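Local coordinates for protein transcriptional regulator, HTH_3 family (Vibrio cholerae, PDB 1Y9Q) that probably binds DNA as a transcription regulator, joining a helix-turn-helix domain to a cupin domain that holds zinc and D-methionine, at residues Gln32-Ser37 against Trp57-Gly62; Lys21-Ser26 against Ser61-Ser66; Gln117-His122 against Gln160-Ala165; Pro51-Leu56 against Pro85-Met90. All coordinates share one frame; numbering follows the deposited sequence.

Contact 1: residues Gln32-Ser37 against Trp57-Gly62; sequences QLTGVS and WKIASG. With MED (D-methionine), chain C.
K58, I59 and G62 lie against T34 and its neighbours, where helix 53-63 packs on the end of helix 27-34. W57, at the start of 57-62, turns to the ligand pocket instead. The CA of D-methionine sits over one face of its indole, offset toward the rim, and W57 NE1 is 3.3 Å from the ligand SD. K58 reaches across the turn, its side chain passing over V36 at a slant. Its CG is anti to the backbone N (chi1 -164°), and the chain beyond is extended. K58 CG lies 3.2 Å from T34 O, while K58 CD packs on V36 CG2. NZ comes near the carbonyl of G35. A water donates to both T34 O and K58 O, joining two backbone carbonyls that cannot bond each other. I59 offers CG1 to V36 CG2 at 3.9 Å, and its carbonyl O lies 3.5 Å from T34 CG2. L41 and I44 of helix 38-45 also cover I59. G62 CA is 4.0 Å from T34 CA, the nearest CA pair, and 3.5 Å from L33 O. With no side chain, G62 lets T34 CG2 come to 3.8 Å from its CA. T34 OG1 accepts from V36 N at 3.1 Å, forming an ST turn between the two helices of the helix-turn-helix. It also hydrogen-bonds to T30 O of its own helix. G35, just past the helix, has positive phi. The direct contact is therefore mostly van der Waals packing with one water bridge. The aliphatic part of K58 packs here, and its ammonium reaches E143 of the second subunit in a salt bridge.

Contact 2: residues Lys21-Ser26 against Ser61-Ser66; sequences KSRGLS and SGLEAS
R23 reaches L63 with CG anti to its own carbonyl carbon (chi1 -67°) and the chain extended from CG to NE. This carries the guanidinium over to the last turn of helix 53-63. R23 NE donates to L63 O at 3.1 Å with an N-H...O angle of 157°. The donor lies in the carbonyl plane, on a lone pair of the oxygen, and that oxygen is close to the guanidinium plane. R23 NH2 adds a weak bond to the same oxygen at 3.5 Å. NH2 also touches A65 CB, again at 3.5 Å. The third nitrogen, NH1, bonds to L19 O of helix 5-22, so the guanidinium is tied to backbone carbonyls of two helices, 5-22 and 53-63. Nearer the backbone, R23 CD lies 3.9 Å from L63 CD2. The L25 and L63 side chains run antiparallel past one another, with L25 CD1 3.5 Å from L63 CD2. T30 of helix 27-34 touches both leucines. Each segment leaves its helix through a Schellman motif, with positive phi at G24 and at E64. The contact thus joins the end of helix 5-22 to the end of helix 53-63 within the helix-turn-helix domain. A cationic group at a helix C-terminus would probably interact well with the partial negative charge of the carbonyls there.

Contact 3: residues Gln117-His122 against Gln160-Ala165; sequences QMSSPH and QPHGYA. With ZN (zinc ion), chain B; MED (D-methionine), chain C.
S119 and H162 pair through their backbones, as do Q117 and Y164, in antiparallel hydrogen-bonded pairs. Q117 N to Y164 O is short and straight, at 2.6 Å and 176°. Y164 N returns to Q117 O and S119 N donates to H162 O. The return bond from H162 N to S119 O is weak, at 3.3 Å. Between them M118 and G163 form a non-hydrogen-bonded pair. G163, without a side chain, lets the SE of selenomethionine M118 come to 4.0 Å from its CA. M118 also packs on M118 of the second subunit.

Strand 116-119 is the outer strand of a four-stranded antiparallel sheet of the cupin fold, and 162-166 is its neighbour. Q117, S119, H162 and Y164 point to one face, the one with the zinc; M118 points to the other.

H122 NE2, H162 NE2 and Y164 OH bind zinc at 2.1 to 2.2 Å. D-methionine adds N and O, and E128 completes the site. S119 OG donates to the ligand O at 2.7 Å.

The two imidazoles also pack on each other. H162 sets its edge against the face of H122, with the planes at 76°. S119 CB makes a CH-pi contact over one face of H162, offset toward the rim, 3.6 Å from the centroid. H162 ND1 donates to Q160 O at 2.9 Å, which fixes the ring's rotation.

Contact 4: residues Pro51-Leu56 against Pro85-Met90; sequences PTIATL and PDDLNM
T52 and D86 bring the two backbones nearest, with CA atoms 5.5 Å apart where helix 53-63 starts beside the loop that leads into strand 90-99. T52 holds the N-cap position and I53 is the first helical residue. The side chain of D87 crosses I53 obliquely. D87 CG is anti to its carbonyl carbon (chi1 -57°), which brings CG toward the helix start, and OD1 meets I53 N. I53 N donates to D87 OD1 at 3.0 Å, with an N-H...O angle of 150°. The donor stands above the carboxylate plane, 35° out of it. I53 CG1 lies 3.3 Å from the same oxygen, and I53 CD1 lies 3.8 Å from D87 CB. Farther out, CD1 meets the SE of selenomethionine M90 at 4.1 Å. Two waters extend the grip on D87. One donates to OD1 and to P51 O and accepts from D86 N. The other accepts from A54 N and donates to OD2. T52 crosses D86 at about a right angle, CG2 to CB, while D86 OD1 bonds to S50 OG. T52 OG1 and T55 OG1 share a hydrogen bond of 3.1 Å. D87 begins a type I turn that closes at M90, where strand 90-99 opens. I53 also touches D-methionine, so the contact sits beside the ligand pocket. D87 puts a carboxylate at the amino end of helix 53-63 and meets its backbone N-H groups directly and through water. The helix dipole there would probably stabilise a negative charge on D87.

Contacts 1, 2 and 4 all use helix 53-63: contact 4 its start, contact 1 its second half, contact 2 its end. Contacts 1 and 2 share S61 and G62, with centres about 9 Å apart, in the helix-turn-helix range. Contact 4 crosses both along the chain, their segments alternating; contact 3 follows, in the cupin domain. Its centre is about 14 Å from that of contact 1 and about 13 Å from that of contact 4, and it touches both. W57 and S61, the latter shared with contact 2, rest on H122. Contacts 1 and 3 both reach D-methionine. Helix 53-63 therefore links the probable DNA-binding domain to the zinc site, consistent with ligand sensing.

Contact 1: residues Gln32-Ser37 against Trp57-Gly62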
loop_
_atom_site.group_PDB
_atom_site.type_symbol
_atom_site.label_atom_id
_atom_site.label_comp_id
_atom_site.label_asym_id
_atom_site.label_seq_id
_atom_site.Cartn_x
_atom_site.Cartn_y
_atom_site.Cartn_z
ATOM N N GLN A 32 7.029 -10.314 14.032
ATOM C CA GLN A 32 6.716 -9.010 14.618
ATOM C C GLN A 32 7.499 -7.880 13.959
ATOM O O GLN A 32 6.964 -6.794 13.716
ATOM C CB GLN A 32 7.007 -9.015 16.123
ATOM C CG GLN A 32 6.205 -10.038 16.905
ATOM C CD GLN A 32 4.709 -9.899 16.690
ATOM O OE1 GLN A 32 4.133 -8.837 16.932
ATOM N NE2 GLN A 32 4.072 -10.975 16.234
ATOM N N LEU A 33 8.769 -8.142 13.671
ATOM C CA LEU A 33 9.635 -7.151 13.046
ATOM C C LEU A 33 9.237 -6.805 11.616
ATOM O O LEU A 33 9.228 -5.634 11.237
ATOM C CB LEU A 33 11.087 -7.644 13.034
ATOM C CG LEU A 33 11.832 -7.735 14.365
ATOM C CD1 LEU A 33 13.166 -8.430 14.151
ATOM C CD2 LEU A 33 12.028 -6.334 14.938
ATOM N N THR A 34 8.906 -7.828 10.834
ATOM C CA THR A 34 8.565 -7.658 9.422
ATOM C C THR A 34 7.103 -7.408 9.073
ATOM O O THR A 34 6.808 -6.864 8.010
ATOM C CB THR A 34 8.972 -8.893 8.609
ATOM O OG1 THR A 34 8.167 -10.001 9.025
ATOM C CG2 THR A 34 10.444 -9.229 8.823
ATOM N N GLY A 35 6.188 -7.826 9.936
ATOM C CA GLY A 35 4.783 -7.646 9.632
ATOM C C GLY A 35 4.277 -8.791 8.774
ATOM O O GLY A 35 3.130 -8.787 8.329
ATOM N N VAL A 36 5.143 -9.767 8.517
ATOM C CA VAL A 36 4.770 -10.943 7.733
ATOM C C VAL A 36 4.424 -12.031 8.750
ATOM O O VAL A 36 5.172 -12.243 9.706
ATOM C CB VAL A 36 5.943 -11.414 6.839
ATOM C CG1 VAL A 36 5.551 -12.673 6.080
ATOM C CG2 VAL A 36 6.334 -10.299 5.866
ATOM N N SER A 37 3.297 -12.713 8.561
ATOM C CA SER A 37 2.883 -13.744 9.514
ATOM C C SER A 37 3.947 -14.808 9.739
ATOM O O SER A 37 4.707 -15.146 8.829
ATOM C CB SER A 37 1.585 -14.426 9.059
ATOM O OG SER A 37 1.789 -15.273 7.942
ATOM N N TRP A 57 10.950 -7.373 0.257
ATOM C CA TRP A 57 11.338 -6.073 0.797
ATOM C C TRP A 57 10.792 -5.908 2.210
ATOM O O TRP A 57 11.443 -5.331 3.081
ATOM C CB TRP A 57 10.827 -4.933 -0.088
ATOM C CG TRP A 57 11.718 -4.647 -1.258
ATOM C CD1 TRP A 57 11.605 -5.152 -2.523
ATOM C CD2 TRP A 57 12.894 -3.830 -1.253
ATOM N NE1 TRP A 57 12.640 -4.700 -3.306
ATOM C CE2 TRP A 57 13.446 -3.888 -2.551
ATOM C CE3 TRP A 57 13.534 -3.055 -0.279
ATOM C CZ2 TRP A 57 14.613 -3.199 -2.898
ATOM C CZ3 TRP A 57 14.692 -2.369 -0.624
ATOM C CH2 TRP A 57 15.219 -2.446 -1.924
ATOM N N LYS A 58 9.593 -6.424 2.437
ATOM C CA LYS A 58 8.979 -6.326 3.746
ATOM C C LYS A 58 9.840 -7.058 4.776
ATOM O O LYS A 58 10.077 -6.553 5.873
ATOM C CB LYS A 58 7.573 -6.917 3.691
ATOM C CG LYS A 58 6.697 -6.540 4.856
ATOM C CD LYS A 58 5.240 -6.836 4.545
ATOM C CE LYS A 58 4.358 -6.470 5.713
ATOM N NZ LYS A 58 2.934 -6.779 5.433
ATOM N N ILE A 59 10.313 -8.244 4.413
ATOM C CA ILE A 59 11.144 -9.044 5.305
ATOM C C ILE A 59 12.504 -8.389 5.517
ATOM O O ILE A 59 12.962 -8.250 6.655
ATOM C CB ILE A 59 11.335 -10.470 4.744
ATOM C CG1 ILE A 59 9.981 -11.188 4.699
ATOM C CG2 ILE A 59 12.329 -11.248 5.606
ATOM C CD1 ILE A 59 10.012 -12.539 4.001
ATOM N N ALA A 60 13.154 -7.992 4.422
ATOM C CA ALA A 60 14.459 -7.341 4.517
ATOM C C ALA A 60 14.364 -6.117 5.422
ATOM O O ALA A 60 15.219 -5.893 6.284
ATOM C CB ALA A 60 14.948 -6.930 3.122
ATOM N N SER A 61 13.308 -5.330 5.240
ATOM C CA SER A 61 13.117 -4.125 6.040
ATOM C C SER A 61 13.055 -4.439 7.533
ATOM O O SER A 61 13.688 -3.764 8.343
ATOM C CB SER A 61 11.840 -3.403 5.602
ATOM O OG SER A 61 11.946 -2.958 4.258
ATOM N N GLY A 62 12.299 -5.472 7.890
ATOM C CA GLY A 62 12.176 -5.849 9.290
ATOM C C GLY A 62 13.476 -6.358 9.882
ATOM O O GLY A 62 13.751 -6.167 11.070
HETATM N N MED C . 12.354 -0.306 -3.839
HETATM C CA MED C . 11.813 -1.546 -4.467
HETATM C C MED C . 10.350 -1.772 -4.062
HETATM O O MED C . 9.736 -1.000 -3.312
HETATM C CB MED C . 11.968 -1.442 -6.002
HETATM C CG MED C . 11.517 -2.585 -6.888
HETATM S SD MED C . 12.657 -3.958 -6.536
HETATM C CE MED C . 14.188 -3.342 -7.083
HETATM O OXT MED C . 9.753 -2.759 -4.488
HETATM O O HOH W 1 8.606 -4.744 7.260
#

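Contact 2: residues Lys21-Ser26 against Ser61-Ser66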
loop_
_atom_site.group_PDB
_atom_site.type_symbol
_atom_site.label_atom_id
_atom_site.label_comp_id
_atom_site.label_asym_id
_atom_site.label_seq_id
_atom_site.Cartn_x
_atom_site.Cartn_y
_atom_site.Cartn_z
ATOM N N LYS A 21 18.759 -16.718 11.487
ATOM C CA LYS A 21 19.566 -17.432 12.474
ATOM C C LYS A 21 20.820 -16.652 12.855
ATOM O O LYS A 21 21.227 -16.652 14.019
ATOM C CB LYS A 21 19.968 -18.802 11.926
ATOM C CG LYS A 21 18.818 -19.791 11.763
ATOM C CD LYS A 21 18.366 -20.348 13.102
ATOM C CE LYS A 21 17.432 -21.539 12.911
ATOM N NZ LYS A 21 16.933 -22.075 14.212
ATOM N N SER A 22 21.441 -16.000 11.877
ATOM C CA SER A 22 22.648 -15.225 12.152
ATOM C C SER A 22 22.334 -14.101 13.128
ATOM O O SER A 22 23.196 -13.668 13.888
ATOM C CB SER A 22 23.228 -14.638 10.860
ATOM O OG SER A 22 23.734 -15.665 10.022
ATOM N N ARG A 23 21.091 -13.633 13.105
ATOM C CA ARG A 23 20.662 -12.564 14.000
ATOM C C ARG A 23 20.158 -13.120 15.330
ATOM O O ARG A 23 19.875 -12.360 16.259
ATOM C CB ARG A 23 19.557 -11.742 13.332
ATOM C CG ARG A 23 20.036 -10.953 12.123
ATOM C CD ARG A 23 18.871 -10.428 11.288
ATOM N NE ARG A 23 19.300 -9.394 10.350
ATOM C CZ ARG A 23 20.212 -9.564 9.397
ATOM N NH1 ARG A 23 20.811 -10.740 9.236
ATOM N NH2 ARG A 23 20.534 -8.550 8.603
ATOM N N GLY A 24 20.044 -14.444 15.415
ATOM C CA GLY A 24 19.563 -15.077 16.630
ATOM C C GLY A 24 18.088 -14.810 16.880
ATOM O O GLY A 24 17.639 -14.777 18.025
ATOM N N LEU A 25 17.331 -14.635 15.801
ATOM C CA LEU A 25 15.904 -14.350 15.887
ATOM C C LEU A 25 15.018 -15.583 15.757
ATOM O O LEU A 25 15.336 -16.514 15.024
ATOM C CB LEU A 25 15.505 -13.343 14.795
ATOM C CG LEU A 25 16.026 -11.902 14.901
ATOM C CD1 LEU A 25 15.790 -11.159 13.584
ATOM C CD2 LEU A 25 15.328 -11.184 16.044
ATOM N N SER A 26 13.895 -15.574 16.470
ATOM C CA SER A 26 12.936 -16.669 16.400
ATOM C C SER A 26 12.010 -16.311 15.243
ATOM O O SER A 26 12.021 -15.169 14.770
ATOM C CB SER A 26 12.120 -16.753 17.692
ATOM O OG SER A 26 11.312 -15.597 17.845
ATOM N N SER A 61 13.308 -5.330 5.240
ATOM C CA SER A 61 13.117 -4.125 6.040
ATOM C C SER A 61 13.055 -4.439 7.533
ATOM O O SER A 61 13.688 -3.764 8.343
ATOM C CB SER A 61 11.840 -3.403 5.602
ATOM O OG SER A 61 11.946 -2.958 4.258
ATOM N N GLY A 62 12.299 -5.472 7.890
ATOM C CA GLY A 62 12.176 -5.849 9.290
ATOM C C GLY A 62 13.476 -6.358 9.882
ATOM O O GLY A 62 13.751 -6.167 11.070
ATOM N N LEU A 63 14.285 -7.006 9.053
ATOM C CA LEU A 63 15.569 -7.546 9.495
ATOM C C LEU A 63 16.671 -6.504 9.374
ATOM O O LEU A 63 17.808 -6.749 9.775
ATOM C CB LEU A 63 15.941 -8.765 8.650
ATOM C CG LEU A 63 15.022 -9.982 8.748
ATOM C CD1 LEU A 63 15.409 -11.010 7.691
ATOM C CD2 LEU A 63 15.125 -10.578 10.147
ATOM N N GLU A 64 16.318 -5.343 8.824
ATOM C CA GLU A 64 17.262 -4.254 8.603
ATOM C C GLU A 64 18.407 -4.762 7.739
ATOM O O GLU A 64 19.589 -4.551 8.031
ATOM C CB GLU A 64 17.772 -3.714 9.934
ATOM C CG GLU A 64 16.637 -3.231 10.823
ATOM C CD GLU A 64 17.118 -2.629 12.123
ATOM O OE1 GLU A 64 17.629 -1.490 12.096
ATOM O OE2 GLU A 64 16.988 -3.303 13.167
ATOM N N ALA A 65 18.024 -5.457 6.674
ATOM C CA ALA A 65 18.965 -6.022 5.718
ATOM C C ALA A 65 18.666 -5.433 4.347
ATOM O O ALA A 65 17.590 -4.876 4.122
ATOM C CB ALA A 65 18.816 -7.533 5.670
ATOM N N SER A 66 19.618 -5.554 3.433
ATOM C CA SER A 66 19.428 -5.039 2.085
ATOM C C SER A 66 18.690 -6.099 1.281
ATOM O O SER A 66 18.610 -7.250 1.701
ATOM C CB SER A 66 20.780 -4.775 1.438
ATOM O OG SER A 66 21.498 -5.987 1.312
#

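Contact 3: residues Gln117-His122 against Gln160-Ala165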
loop_
_atom_site.group_PDB
_atom_site.type_symbol
_atom_site.label_atom_id
_atom_site.label_comp_id
_atom_site.label_asym_id
_atom_site.label_seq_id
_atom_site.Cartn_x
_atom_site.Cartn_y
_atom_site.Cartn_z
ATOM N N GLN A 117 2.911 -1.535 -8.870
ATOM C CA GLN A 117 3.605 -2.177 -7.762
ATOM C C GLN A 117 3.529 -1.353 -6.480
ATOM O O GLN A 117 4.150 -0.297 -6.386
ATOM C CB GLN A 117 5.074 -2.380 -8.154
ATOM C CG GLN A 117 5.943 -3.113 -7.157
ATOM C CD GLN A 117 5.577 -4.569 -7.032
ATOM O OE1 GLN A 117 5.050 -5.176 -7.969
ATOM N NE2 GLN A 117 5.866 -5.148 -5.878
HETATM N N MSE A 118 2.753 -1.814 -5.503
HETATM C CA MSE A 118 2.672 -1.110 -4.224
HETATM C C MSE A 118 3.656 -1.772 -3.265
HETATM O O MSE A 118 3.833 -2.989 -3.290
HETATM C CB MSE A 118 1.262 -1.177 -3.639
HETATM C CG MSE A 118 0.205 -0.515 -4.510
HETATM SE SE MSE A 118 0.687 1.277 -5.032
HETATM C CE MSE A 118 0.622 2.094 -3.280
ATOM N N SER A 119 4.290 -0.968 -2.420
ATOM C CA SER A 119 5.274 -1.478 -1.465
ATOM C C SER A 119 4.980 -1.069 -0.036
ATOM O O SER A 119 4.356 -0.035 0.206
ATOM C CB SER A 119 6.670 -0.955 -1.815
ATOM O OG SER A 119 7.081 -1.378 -3.092
ATOM N N SER A 120 5.442 -1.887 0.908
ATOM C CA SER A 120 5.285 -1.588 2.327
ATOM C C SER A 120 6.448 -0.655 2.637
ATOM O O SER A 120 7.391 -0.557 1.857
ATOM C CB SER A 120 5.423 -2.857 3.175
ATOM O OG SER A 120 4.391 -3.787 2.909
ATOM N N PRO A 121 6.402 0.046 3.774
ATOM C CA PRO A 121 7.518 0.942 4.078
ATOM C C PRO A 121 8.832 0.169 4.142
ATOM O O PRO A 121 8.856 -0.974 4.599
ATOM C CB PRO A 121 7.143 1.502 5.446
ATOM C CG PRO A 121 5.636 1.475 5.426
ATOM C CD PRO A 121 5.364 0.122 4.817
ATOM N N HIS A 122 9.914 0.770 3.660
ATOM C CA HIS A 122 11.212 0.117 3.773
ATOM C C HIS A 122 11.693 0.561 5.150
ATOM O O HIS A 122 10.979 1.296 5.840
ATOM C CB HIS A 122 12.168 0.578 2.672
ATOM C CG HIS A 122 11.732 0.175 1.295
ATOM N ND1 HIS A 122 11.079 -1.015 1.043
ATOM C CD2 HIS A 122 11.868 0.790 0.098
ATOM C CE1 HIS A 122 10.833 -1.112 -0.252
ATOM N NE2 HIS A 122 11.302 -0.031 -0.848
ATOM N N GLN A 160 7.785 4.639 4.070
ATOM C CA GLN A 160 6.360 4.947 4.092
ATOM C C GLN A 160 5.730 4.155 2.962
ATOM O O GLN A 160 6.435 3.683 2.064
ATOM C CB GLN A 160 6.124 6.438 3.836
ATOM C CG GLN A 160 6.558 6.900 2.443
ATOM C CD GLN A 160 6.160 8.334 2.158
ATOM O OE1 GLN A 160 4.984 8.685 2.239
ATOM N NE2 GLN A 160 7.140 9.172 1.821
ATOM N N PRO A 161 4.399 3.984 2.990
ATOM C CA PRO A 161 3.770 3.234 1.904
ATOM C C PRO A 161 4.102 3.959 0.609
ATOM O O PRO A 161 3.988 5.184 0.531
ATOM C CB PRO A 161 2.280 3.318 2.245
ATOM C CG PRO A 161 2.291 3.359 3.743
ATOM C CD PRO A 161 3.409 4.343 4.020
ATOM N N HIS A 162 4.549 3.214 -0.392
ATOM C CA HIS A 162 4.878 3.818 -1.677
ATOM C C HIS A 162 4.572 2.842 -2.791
ATOM O O HIS A 162 4.100 1.736 -2.539
ATOM C CB HIS A 162 6.357 4.265 -1.732
ATOM C CG HIS A 162 7.354 3.160 -1.554
ATOM N ND1 HIS A 162 7.581 2.542 -0.345
ATOM C CD2 HIS A 162 8.227 2.598 -2.430
ATOM C CE1 HIS A 162 8.548 1.649 -0.479
ATOM N NE2 HIS A 162 8.956 1.665 -1.736
ATOM N N GLY A 163 4.819 3.252 -4.028
ATOM C CA GLY A 163 4.537 2.361 -5.136
ATOM C C GLY A 163 5.013 2.897 -6.465
ATOM O O GLY A 163 5.423 4.053 -6.567
ATOM N N TYR A 164 4.955 2.045 -7.484
ATOM C CA TYR A 164 5.383 2.405 -8.830
ATOM C C TYR A 164 4.365 1.864 -9.816
ATOM O O TYR A 164 3.839 0.772 -9.625
ATOM C CB TYR A 164 6.738 1.776 -9.141
ATOM C CG TYR A 164 7.673 1.734 -7.960
ATOM C CD1 TYR A 164 7.520 0.772 -6.960
ATOM C CD2 TYR A 164 8.695 2.669 -7.827
ATOM C CE1 TYR A 164 8.365 0.743 -5.856
ATOM C CE2 TYR A 164 9.545 2.649 -6.727
ATOM C CZ TYR A 164 9.372 1.686 -5.747
ATOM O OH TYR A 164 10.204 1.675 -4.661
ATOM N N ALA A 165 4.092 2.622 -10.872
ATOM C CA ALA A 165 3.138 2.174 -11.873
ATOM C C ALA A 165 3.506 2.667 -13.265
ATOM O O ALA A 165 3.877 3.825 -13.451
ATOM C CB ALA A 165 1.736 2.652 -11.508
HETATM ZN ZN ZN B . 10.730 0.733 -2.735
HETATM N N MED C . 12.354 -0.306 -3.839
HETATM C CA MED C . 11.813 -1.546 -4.467
HETATM C C MED C . 10.350 -1.772 -4.062
HETATM O O MED C . 9.736 -1.000 -3.312
HETATM C CB MED C . 11.968 -1.442 -6.002
HETATM C CG MED C . 11.517 -2.585 -6.888
HETATM S SD MED C . 12.657 -3.958 -6.536
HETATM C CE MED C . 14.188 -3.342 -7.083
HETATM O OXT MED C . 9.753 -2.759 -4.488
#

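Contact 4: residues Pro51-Leu56 against Pro85-Met90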
loop_
_atom_site.group_PDB
_atom_site.type_symbol
_atom_site.label_atom_id
_atom_site.label_comp_id
_atom_site.label_asym_id
_atom_site.label_seq_id
_atom_site.Cartn_x
_atom_site.Cartn_y
_atom_site.Cartn_z
ATOM N N PRO A 51 7.683 -16.219 -2.345
ATOM C CA PRO A 51 7.443 -14.830 -1.955
ATOM C C PRO A 51 7.498 -13.847 -3.117
ATOM O O PRO A 51 8.217 -14.048 -4.092
ATOM C CB PRO A 51 8.532 -14.573 -0.922
ATOM C CG PRO A 51 9.660 -15.424 -1.422
ATOM C CD PRO A 51 8.959 -16.709 -1.794
ATOM N N THR A 52 6.716 -12.784 -3.007
ATOM C CA THR A 52 6.693 -11.761 -4.039
ATOM C C THR A 52 7.829 -10.798 -3.727
ATOM O O THR A 52 8.405 -10.833 -2.635
ATOM C CB THR A 52 5.378 -10.978 -4.007
ATOM O OG1 THR A 52 5.226 -10.370 -2.718
ATOM C CG2 THR A 52 4.199 -11.909 -4.267
ATOM N N ILE A 53 8.152 -9.945 -4.689
ATOM C CA ILE A 53 9.203 -8.962 -4.496
ATOM C C ILE A 53 8.804 -8.061 -3.332
ATOM O O ILE A 53 9.643 -7.659 -2.527
ATOM C CB ILE A 53 9.397 -8.106 -5.767
ATOM C CG1 ILE A 53 9.965 -8.981 -6.890
ATOM C CG2 ILE A 53 10.316 -6.916 -5.463
ATOM C CD1 ILE A 53 10.198 -8.249 -8.209
ATOM N N ALA A 54 7.514 -7.759 -3.233
ATOM C CA ALA A 54 7.034 -6.894 -2.163
ATOM C C ALA A 54 7.220 -7.531 -0.789
ATOM O O ALA A 54 7.552 -6.847 0.185
ATOM C CB ALA A 54 5.569 -6.538 -2.388
ATOM N N THR A 55 7.010 -8.840 -0.706
ATOM C CA THR A 55 7.164 -9.537 0.565
ATOM C C THR A 55 8.642 -9.571 0.953
ATOM O O THR A 55 8.990 -9.400 2.125
ATOM C CB THR A 55 6.600 -10.969 0.484
ATOM O OG1 THR A 55 5.181 -10.907 0.295
ATOM C CG2 THR A 55 6.886 -11.730 1.773
ATOM N N LEU A 56 9.506 -9.788 -0.039
ATOM C CA LEU A 56 10.948 -9.809 0.191
ATOM C C LEU A 56 11.407 -8.492 0.812
ATOM O O LEU A 56 12.179 -8.487 1.770
ATOM C CB LEU A 56 11.712 -10.024 -1.117
ATOM C CG LEU A 56 12.040 -11.455 -1.541
ATOM C CD1 LEU A 56 10.771 -12.260 -1.645
ATOM C CD2 LEU A 56 12.780 -11.437 -2.867
ATOM N N PRO A 85 9.458 -15.294 -10.185
ATOM C CA PRO A 85 8.259 -16.099 -10.445
ATOM C C PRO A 85 6.883 -15.488 -10.189
ATOM O O PRO A 85 5.959 -15.707 -10.973
ATOM C CB PRO A 85 8.501 -17.362 -9.613
ATOM C CG PRO A 85 9.392 -16.887 -8.512
ATOM C CD PRO A 85 10.353 -15.993 -9.248
ATOM N N ASP A 86 6.734 -14.727 -9.109
ATOM C CA ASP A 86 5.440 -14.125 -8.797
ATOM C C ASP A 86 5.318 -12.661 -9.210
ATOM O O ASP A 86 4.421 -11.955 -8.754
ATOM C CB ASP A 86 5.144 -14.258 -7.302
ATOM C CG ASP A 86 4.960 -15.700 -6.871
ATOM O OD1 ASP A 86 5.907 -16.499 -7.037
ATOM O OD2 ASP A 86 3.868 -16.036 -6.364
ATOM N N ASP A 87 6.215 -12.206 -10.077
ATOM C CA ASP A 87 6.182 -10.826 -10.542
ATOM C C ASP A 87 6.585 -10.767 -12.020
ATOM O O ASP A 87 7.582 -10.147 -12.386
ATOM C CB ASP A 87 7.122 -9.964 -9.684
ATOM C CG ASP A 87 6.777 -10.021 -8.197
ATOM O OD1 ASP A 87 7.355 -10.860 -7.470
ATOM O OD2 ASP A 87 5.909 -9.238 -7.754
ATOM N N LEU A 88 5.786 -11.409 -12.865
ATOM C CA LEU A 88 6.061 -11.470 -14.299
ATOM C C LEU A 88 5.995 -10.136 -15.054
ATOM O O LEU A 88 6.650 -9.977 -16.086
ATOM C CB LEU A 88 5.123 -12.488 -14.954
ATOM C CG LEU A 88 5.167 -13.902 -14.355
ATOM C CD1 LEU A 88 4.133 -14.777 -15.042
ATOM C CD2 LEU A 88 6.565 -14.500 -14.505
ATOM N N ASN A 89 5.213 -9.179 -14.560
ATOM C CA ASN A 89 5.123 -7.886 -15.236
ATOM C C ASN A 89 6.128 -6.883 -14.693
ATOM O O ASN A 89 5.983 -5.674 -14.873
ATOM C CB ASN A 89 3.712 -7.305 -15.129
ATOM C CG ASN A 89 2.721 -8.029 -16.016
ATOM O OD1 ASN A 89 3.045 -8.408 -17.141
ATOM N ND2 ASN A 89 1.504 -8.215 -15.520
HETATM N N MSE A 90 7.150 -7.396 -14.022
HETATM C CA MSE A 90 8.186 -6.550 -13.461
HETATM C C MSE A 90 9.495 -7.314 -13.508
HETATM O O MSE A 90 9.592 -8.428 -12.993
HETATM C CB MSE A 90 7.843 -6.176 -12.018
HETATM C CG MSE A 90 8.892 -5.322 -11.330
HETATM SE SE MSE A 90 8.364 -4.814 -9.543
HETATM C CE MSE A 90 8.355 -2.899 -9.757
HETATM O O HOH W 2 8.272 -13.355 -7.293
HETATM O O HOH W 3 5.407 -7.739 -5.460
#